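Local coordinates for protein esterase (Alcaligenes sp., PDB 1QLW) that probably hydrolyses carboxylic esters, as a bacterial esterase built on the alpha/beta hydrolase fold, at residues S16-F21 / R53-Q58; G11-S16 / Y91-G96. All blocks are in the same frame, centred on the assembly; numbering follows the deposited sequence.

Interaction 1 (S16-F21 / R53-Q58); sequences SGQGSF and RYQIPQ. With SO4 (sulfate ion), chain C.
A classic beta bulge opens this antiparallel ladder, which joins the first strand of an alpha/beta hydrolase sheet to strand 43-57. Two successive residues, S16 and G17, stand opposite the single residue I56, whose carbonyl O accepts two donors: S16 N at 2.7 Å, nearly along the C=O axis, and G17 N, longer but on a lone pair. I56 N returns a bond to G17 O, and beyond the bulge G19 and Y54 exchange a reciprocal pair; the straightest of these runs from Y54 N to G19 O (2.8 Å, 169° at the hydrogen). S16 OG, anti to its backbone N, donates to sulfate O4 at 2.8 Å, an ion probably from the crystallisation liquor that R59 N also binds.

Y54 takes the crowded first torsion (chi1 69°) and so lays one ring face over the glycine opposite. G19 CA sits 3.7 Å from the ring centroid in a CH-pi contact, where a beta carbon would hit Y54 OH. Rim to rim, F21 CE1 reaches Y54 CD2 at 3.6 Å. On the Q18 and S20 face, R53 bends at chi2 so that NH1 donates to S20 OG (2.9 Å), which is hydrogen-bonded to E79 of the second subunit, while R53 NH2 makes a salt bridge to D89 of that subunit. Q18 NE2 bonds to its Q55 OE1. This face thus spends its polar groups largely on the dimer interface.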
ATOM      1  N   SER A  16       5.664   1.250  20.914  1.00 16.12           N
ATOM      2  CA  SER A  16       4.960   2.254  21.701  1.00 16.39           C
ATOM      3  C   SER A  16       3.725   2.665  20.905  1.00 18.44           C
ATOM      4  O   SER A  16       2.692   2.936  21.518  1.00 21.97           O
ATOM      5  CB  SER A  16       5.876   3.449  21.904  1.00 20.26           C
ATOM      6  OG  SER A  16       5.171   4.522  22.481  1.00 25.99           O
ATOM      7  N   GLY A  17       3.795   2.706  19.580  1.00 19.31           N
ATOM      8  CA  GLY A  17       2.629   3.060  18.785  1.00 20.92           C
ATOM      9  C   GLY A  17       2.860   2.708  17.323  1.00 17.52           C
ATOM     10  O   GLY A  17       3.964   2.394  16.902  1.00 15.05           O
ATOM     11  N   GLN A  18       1.765   2.791  16.578  1.00 17.28           N
ATOM     12  CA  GLN A  18       1.783   2.528  15.154  1.00 15.08           C
ATOM     13  C   GLN A  18       0.553   3.206  14.555  1.00 14.05           C
ATOM     14  O   GLN A  18      -0.433   3.453  15.252  1.00 14.93           O
ATOM     15  CB  GLN A  18       1.784   1.057  14.765  1.00 20.13           C
ATOM     16  CG  GLN A  18       0.518   0.248  14.875  1.00 22.95           C
ATOM     17  CD  GLN A  18       0.565  -1.193  14.421  1.00 25.11           C
ATOM     18  OE1 GLN A  18      -0.475  -1.845  14.187  1.00 27.61           O
ATOM     19  NE2 GLN A  18       1.776  -1.712  14.279  1.00 23.85           N
ATOM     20  N   GLY A  19       0.615   3.453  13.261  1.00 13.15           N
ATOM     21  CA  GLY A  19      -0.539   4.054  12.615  1.00 13.38           C
ATOM     22  C   GLY A  19      -0.213   4.421  11.176  1.00 12.32           C
ATOM     23  O   GLY A  19       0.870   4.139  10.647  1.00 11.99           O
ATOM     24  N   SER A  20      -1.156   5.136  10.592  1.00 12.51           N
ATOM     25  CA  SER A  20      -1.098   5.533   9.201  1.00 12.70           C
ATOM     26  C   SER A  20      -1.813   6.858   9.017  1.00 12.49           C
ATOM     27  O   SER A  20      -2.800   7.127   9.726  1.00 13.91           O
ATOM     28  CB  SER A  20      -1.866   4.515   8.323  1.00 15.82           C
ATOM     29  OG  SER A  20      -1.349   3.231   8.505  1.00 17.30           O
ATOM     30  N   PHE A  21      -1.343   7.648   8.061  1.00 12.73           N
ATOM     31  CA  PHE A  21      -1.983   8.918   7.747  1.00 12.73           C
ATOM     32  C   PHE A  21      -1.517   9.322   6.342  1.00 11.86           C
ATOM     33  O   PHE A  21      -0.649   8.655   5.767  1.00 13.17           O
ATOM     34  CB  PHE A  21      -1.676  10.006   8.768  1.00 13.24           C
ATOM     35  CG  PHE A  21      -0.226  10.324   8.975  1.00 13.69           C
ATOM     36  CD1 PHE A  21       0.545   9.625   9.894  1.00 15.82           C
ATOM     37  CD2 PHE A  21       0.411  11.302   8.235  1.00 15.38           C
ATOM     38  CE1 PHE A  21       1.877   9.935  10.107  1.00 17.01           C
ATOM     39  CE2 PHE A  21       1.749  11.614   8.415  1.00 16.84           C
ATOM     40  CZ  PHE A  21       2.475  10.925   9.358  1.00 15.92           C
ATOM     41  N   ARG A  53       2.957   5.143   6.660  1.00 11.10           N
ATOM     42  CA  ARG A  53       2.752   4.155   7.721  1.00 11.73           C
ATOM     43  C   ARG A  53       3.874   4.348   8.725  1.00 12.05           C
ATOM     44  O   ARG A  53       5.051   4.346   8.338  1.00 13.35           O
ATOM     45  CB  ARG A  53       2.798   2.735   7.163  1.00 14.63           C
ATOM     46  CG  ARG A  53       2.684   1.654   8.226  1.00 17.42           C
ATOM     47  CD  ARG A  53       1.338   1.628   8.848  1.00 18.80           C
ATOM     48  NE  ARG A  53       1.131   0.383   9.586  1.00 20.48           N
ATOM     49  CZ  ARG A  53       0.074   0.141  10.342  1.00 20.91           C
ATOM     50  NH1 ARG A  53      -0.821   1.115  10.424  1.00 20.22           N
ATOM     51  NH2 ARG A  53      -0.088  -1.011  10.979  1.00 22.29           N
ATOM     52  N   TYR A  54       3.563   4.534  10.001  1.00 12.63           N
ATOM     53  CA  TYR A  54       4.572   4.766  11.030  1.00 13.23           C
ATOM     54  C   TYR A  54       4.520   3.659  12.085  1.00 13.26           C
ATOM     55  O   TYR A  54       3.471   3.103  12.433  1.00 13.19           O
ATOM     56  CB  TYR A  54       4.407   6.151  11.675  1.00 15.43           C
ATOM     57  CG  TYR A  54       3.196   6.369  12.546  1.00 15.78           C
ATOM     58  CD1 TYR A  54       3.234   6.075  13.907  1.00 17.07           C
ATOM     59  CD2 TYR A  54       2.006   6.884  12.033  1.00 17.19           C
ATOM     60  CE1 TYR A  54       2.132   6.275  14.716  1.00 19.12           C
ATOM     61  CE2 TYR A  54       0.908   7.086  12.855  1.00 19.22           C
ATOM     62  CZ  TYR A  54       0.959   6.771  14.191  1.00 19.46           C
ATOM     63  OH  TYR A  54      -0.159   6.956  14.972  1.00 23.34           O
ATOM     64  N   GLN A  55       5.711   3.364  12.610  1.00 12.66           N
ATOM     65  CA  GLN A  55       5.879   2.449  13.734  1.00 13.11           C
ATOM     66  C   GLN A  55       6.891   3.100  14.671  1.00 12.37           C
ATOM     67  O   GLN A  55       7.933   3.580  14.220  1.00 12.99           O
ATOM     68  CB  GLN A  55       6.279   1.062  13.268  1.00 16.66           C
ATOM     69  CG  GLN A  55       5.118   0.368  12.565  1.00 20.45           C
ATOM     70  CD  GLN A  55       5.233  -1.086  12.265  1.00 24.02           C
ATOM     71  OE1 GLN A  55       4.539  -1.946  12.824  1.00 26.51           O
ATOM     72  NE2 GLN A  55       6.124  -1.373  11.340  1.00 24.74           N
ATOM     73  N   ILE A  56       6.580   3.092  15.964  1.00 12.72           N
ATOM     74  CA  ILE A  56       7.369   3.811  16.962  1.00 13.99           C
ATOM     75  C   ILE A  56       7.798   2.819  18.038  1.00 13.62           C
ATOM     76  O   ILE A  56       6.941   2.267  18.738  1.00 14.07           O
ATOM     77  CB  ILE A  56       6.508   4.913  17.621  1.00 15.39           C
ATOM     78  CG1 ILE A  56       5.938   5.871  16.583  1.00 20.85           C
ATOM     79  CG2 ILE A  56       7.313   5.642  18.691  1.00 15.37           C
ATOM     80  CD1 ILE A  56       5.231   7.106  16.975  1.00 23.95           C
ATOM     81  N   PRO A  57       9.089   2.558  18.157  1.00 13.72           N
ATOM     82  CA  PRO A  57       9.583   1.653  19.188  1.00 14.44           C
ATOM     83  C   PRO A  57       9.477   2.332  20.543  1.00 14.17           C
ATOM     84  O   PRO A  57       9.285   3.554  20.636  1.00 15.44           O
ATOM     85  CB  PRO A  57      11.027   1.372  18.768  1.00 15.70           C
ATOM     86  CG  PRO A  57      11.445   2.633  18.095  1.00 16.44           C
ATOM     87  CD  PRO A  57      10.206   3.142  17.384  1.00 14.66           C
ATOM     88  N   GLN A  58       9.682   1.558  21.608  1.00 15.06           N
ATOM     89  CA  GLN A  58       9.740   2.162  22.931  1.00 15.43           C
ATOM     90  C   GLN A  58      10.973   3.042  23.041  1.00 14.33           C
ATOM     91  O   GLN A  58      12.030   2.721  22.506  1.00 14.94           O
ATOM     92  CB  GLN A  58       9.808   1.052  23.990  1.00 16.57           C
ATOM     93  CG  GLN A  58       8.581   0.153  23.929  1.00 18.91           C
ATOM     94  CD  GLN A  58       8.491  -0.718  25.164  1.00 21.05           C
ATOM     95  OE1 GLN A  58       9.347  -1.565  25.377  1.00 25.34           O
ATOM     96  NE2 GLN A  58       7.451  -0.485  25.942  1.00 22.36           N
TER
HETATM   97  S   SO4 C 575       7.650   5.551  25.077  1.00 18.68           S
HETATM   98  O1  SO4 C 575       7.916   4.070  24.900  1.00 22.81           O
HETATM   99  O2  SO4 C 575       9.066   6.089  25.219  1.00 23.36           O
HETATM  100  O3  SO4 C 575       6.848   5.873  26.264  1.00 23.17           O
HETATM  101  O4  SO4 C 575       7.112   6.065  23.781  1.00 21.66           O

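Interaction 2 (G11-S16 / Y91-G96); sequences GPLTLS and YFLRKG. With SO4 (sulfate ion), chain C.
Extended from CG to NE and then turned at chi4 to -86°, the R94 side chain carries its guanidinium from the end of helix 88-94 to the backbone just before strand 13-15. There NH2 donates to G11 O at 2.8 Å, in the plane of that carbonyl and at the guanidinium edge. NH1 adds two weak bonds, to G11 O and to P12 O, both at 3.2 Å, so one cation gathers two successive carbonyls. The backbone of L13 holds CB 3.9 Å above one face of the R94 guanidinium, offset toward its rim; with CG anti to its N (chi1 174°), the side chain brings CD1 against R94 CG and CD2 to L93. An alanine here in place of R94 would remove all three bonds to the G11 and P12 carbonyls and the flat group packed on L13 CB, and would probably loosen the G11-P12 loop.

Beside this polar grip, L13 and L93 cross at about a right angle, L13 CD2 meeting L93 CB at 3.9 Å. E90 pairs with R94 NE, which probably helps to hold the guanidinium in its turned position. Just beyond, the helix ends in a Schellman motif: G96, at positive phi, donates its N to L93 O (3.0 Å). L13 to L15 also pair with the second subunit, so this is helix-on-sheet packing of an alpha/beta hydrolase at a sheet that continues across the dimer.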
ATOM      1  N   GLY A  11      13.250 -12.902  18.581  1.00 25.56           N
ATOM      2  CA  GLY A  11      12.183 -12.578  19.495  1.00 23.91           C
ATOM      3  C   GLY A  11      11.210 -11.508  19.041  1.00 21.56           C
ATOM      4  O   GLY A  11      11.258 -11.008  17.919  1.00 22.61           O
ATOM      5  N   PRO A  12      10.310 -11.157  19.956  1.00 20.33           N
ATOM      6  CA  PRO A  12       9.248 -10.212  19.646  1.00 20.04           C
ATOM      7  C   PRO A  12       9.718  -8.780  19.552  1.00 19.70           C
ATOM      8  O   PRO A  12      10.858  -8.444  19.865  1.00 23.04           O
ATOM      9  CB  PRO A  12       8.253 -10.403  20.790  1.00 21.49           C
ATOM     10  CG  PRO A  12       9.089 -10.871  21.927  1.00 23.60           C
ATOM     11  CD  PRO A  12      10.162 -11.728  21.316  1.00 22.47           C
ATOM     12  N   LEU A  13       8.858  -7.926  19.017  1.00 19.28           N
ATOM     13  CA  LEU A  13       9.110  -6.490  18.948  1.00 18.85           C
ATOM     14  C   LEU A  13       7.978  -5.775  19.675  1.00 18.19           C
ATOM     15  O   LEU A  13       6.811  -6.079  19.474  1.00 20.25           O
ATOM     16  CB  LEU A  13       9.192  -6.004  17.510  1.00 20.48           C
ATOM     17  CG  LEU A  13       9.311  -4.488  17.312  1.00 24.00           C
ATOM     18  CD1 LEU A  13      10.541  -3.896  17.982  1.00 25.30           C
ATOM     19  CD2 LEU A  13       9.315  -4.160  15.827  1.00 25.90           C
ATOM     20  N   THR A  14       8.337  -4.821  20.517  1.00 20.58           N
ATOM     21  CA  THR A  14       7.367  -4.023  21.237  1.00 20.58           C
ATOM     22  C   THR A  14       7.339  -2.629  20.645  1.00 19.66           C
ATOM     23  O   THR A  14       8.378  -1.986  20.468  1.00 21.92           O
ATOM     24  CB  THR A  14       7.634  -3.979  22.745  1.00 23.35           C
ATOM     25  OG1 THR A  14       7.535  -5.307  23.260  1.00 27.42           O
ATOM     26  CG2 THR A  14       6.616  -3.116  23.471  1.00 23.56           C
ATOM     27  N   LEU A  15       6.133  -2.182  20.334  1.00 18.67           N
ATOM     28  CA  LEU A  15       5.979  -0.841  19.829  1.00 19.69           C
ATOM     29  C   LEU A  15       5.173   0.026  20.778  1.00 18.32           C
ATOM     30  O   LEU A  15       4.160  -0.372  21.359  1.00 21.82           O
ATOM     31  CB  LEU A  15       5.282  -0.860  18.475  1.00 22.05           C
ATOM     32  CG  LEU A  15       5.997  -1.585  17.335  1.00 22.62           C
ATOM     33  CD1 LEU A  15       5.187  -1.474  16.055  1.00 23.82           C
ATOM     34  CD2 LEU A  15       7.389  -1.027  17.098  1.00 23.02           C
ATOM     35  N   SER A  16       5.664   1.250  20.914  1.00 16.12           N
ATOM     36  CA  SER A  16       4.960   2.254  21.701  1.00 16.39           C
ATOM     37  C   SER A  16       3.725   2.665  20.905  1.00 18.44           C
ATOM     38  O   SER A  16       2.692   2.936  21.518  1.00 21.97           O
ATOM     39  CB  SER A  16       5.876   3.449  21.904  1.00 20.26           C
ATOM     40  OG  SER A  16       5.171   4.522  22.481  1.00 25.99           O
ATOM     41  N   TYR A  91      14.133  -3.884  11.014  1.00 14.08           N
ATOM     42  CA  TYR A  91      15.452  -3.809  11.638  1.00 14.48           C
ATOM     43  C   TYR A  91      15.660  -2.452  12.295  1.00 13.70           C
ATOM     44  O   TYR A  91      16.139  -2.354  13.432  1.00 14.32           O
ATOM     45  CB  TYR A  91      16.547  -4.090  10.623  1.00 15.01           C
ATOM     46  CG  TYR A  91      17.902  -4.264  11.249  1.00 15.77           C
ATOM     47  CD1 TYR A  91      18.148  -5.322  12.104  1.00 17.24           C
ATOM     48  CD2 TYR A  91      18.956  -3.434  10.935  1.00 16.56           C
ATOM     49  CE1 TYR A  91      19.413  -5.543  12.618  1.00 18.57           C
ATOM     50  CE2 TYR A  91      20.224  -3.625  11.437  1.00 17.82           C
ATOM     51  CZ  TYR A  91      20.454  -4.700  12.274  1.00 18.11           C
ATOM     52  OH  TYR A  91      21.707  -4.956  12.781  1.00 21.73           O
ATOM     53  N   PHE A  92      15.278  -1.379  11.593  1.00 13.62           N
ATOM     54  CA  PHE A  92      15.438  -0.040  12.146  1.00 13.18           C
ATOM     55  C   PHE A  92      14.616   0.109  13.423  1.00 12.80           C
ATOM     56  O   PHE A  92      15.094   0.691  14.407  1.00 13.76           O
ATOM     57  CB  PHE A  92      15.038   1.020  11.122  1.00 13.45           C
ATOM     58  CG  PHE A  92      15.977   1.186   9.962  1.00 13.82           C
ATOM     59  CD1 PHE A  92      17.127   0.448   9.770  1.00 16.93           C
ATOM     60  CD2 PHE A  92      15.695   2.139   9.004  1.00 16.15           C
ATOM     61  CE1 PHE A  92      17.948   0.642   8.683  1.00 17.98           C
ATOM     62  CE2 PHE A  92      16.518   2.355   7.910  1.00 17.62           C
ATOM     63  CZ  PHE A  92      17.656   1.599   7.750  1.00 16.61           C
ATOM     64  N   LEU A  93      13.393  -0.423  13.428  1.00 12.87           N
ATOM     65  CA  LEU A  93      12.558  -0.389  14.634  1.00 13.66           C
ATOM     66  C   LEU A  93      13.247  -1.110  15.785  1.00 13.86           C
ATOM     67  O   LEU A  93      13.279  -0.624  16.923  1.00 14.65           O
ATOM     68  CB  LEU A  93      11.215  -1.069  14.360  1.00 14.46           C
ATOM     69  CG  LEU A  93      10.328  -0.346  13.375  1.00 17.14           C
ATOM     70  CD1 LEU A  93       9.163  -1.217  12.968  1.00 18.35           C
ATOM     71  CD2 LEU A  93       9.825   0.950  13.985  1.00 17.61           C
ATOM     72  N   ARG A  94      13.826  -2.282  15.510  1.00 14.12           N
ATOM     73  CA  ARG A  94      14.521  -3.080  16.515  1.00 14.89           C
ATOM     74  C   ARG A  94      15.774  -2.385  17.021  1.00 15.01           C
ATOM     75  O   ARG A  94      16.196  -2.594  18.160  1.00 16.93           O
ATOM     76  CB  ARG A  94      14.832  -4.471  15.967  1.00 15.95           C
ATOM     77  CG  ARG A  94      13.585  -5.324  15.828  1.00 17.05           C
ATOM     78  CD  ARG A  94      13.912  -6.692  15.250  1.00 18.02           C
ATOM     79  NE  ARG A  94      12.720  -7.531  15.157  1.00 18.94           N
ATOM     80  CZ  ARG A  94      12.257  -8.292  16.140  1.00 18.63           C
ATOM     81  NH1 ARG A  94      12.860  -8.345  17.319  1.00 20.40           N
ATOM     82  NH2 ARG A  94      11.144  -8.974  15.932  1.00 20.90           N
ATOM     83  N   LYS A  95      16.360  -1.511  16.206  1.00 14.37           N
ATOM     84  CA  LYS A  95      17.502  -0.699  16.573  1.00 15.37           C
ATOM     85  C   LYS A  95      17.093   0.583  17.281  1.00 15.15           C
ATOM     86  O   LYS A  95      17.977   1.370  17.663  1.00 17.98           O
ATOM     87  CB  LYS A  95      18.365  -0.449  15.336  1.00 16.76           C
ATOM     88  CG  LYS A  95      19.050  -1.714  14.840  1.00 18.89           C
ATOM     89  CD  LYS A  95      20.178  -2.134  15.757  1.00 25.18           C
ATOM     90  CE  LYS A  95      21.111  -3.146  15.142  1.00 29.35           C
ATOM     91  NZ  LYS A  95      22.386  -3.242  15.900  1.00 32.62           N
ATOM     92  N   GLY A  96      15.799   0.806  17.484  1.00 14.70           N
ATOM     93  CA  GLY A  96      15.326   1.920  18.269  1.00 14.60           C
ATOM     94  C   GLY A  96      14.910   3.159  17.520  1.00 13.20           C
ATOM     95  O   GLY A  96      14.687   4.195  18.145  1.00 15.06           O
TER
HETATM   96  S   SO4 C 575       7.650   5.551  25.077  1.00 18.68           S
HETATM   97  O1  SO4 C 575       7.916   4.070  24.900  1.00 22.81           O
HETATM   98  O2  SO4 C 575       9.066   6.089  25.219  1.00 23.36           O
HETATM   99  O3  SO4 C 575       6.848   5.873  26.264  1.00 23.17           O
HETATM  100  O4  SO4 C 575       7.112   6.065  23.781  1.00 21.66           O

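From the N terminus, the chain enters strand 13-23 through the G11-P12 loop, and interaction 2 ties this first part to helix 88-94, closing a loop of 74 intervening residues. S16, where the chain turns a corner, belongs to both segments and leads straight into interaction 1, which closes a shorter loop of 31 residues on strand 43-57 and lies wholly within the larger one. The centres of interaction 1 and interaction 2 are about 11 Å apart. The two also touch, since Q55 and P57 of the first pack on L93 of the second. Strand 13-23 therefore meets its sheet neighbour with one half and a covering helix with the other, and both contacts touch the second subunit.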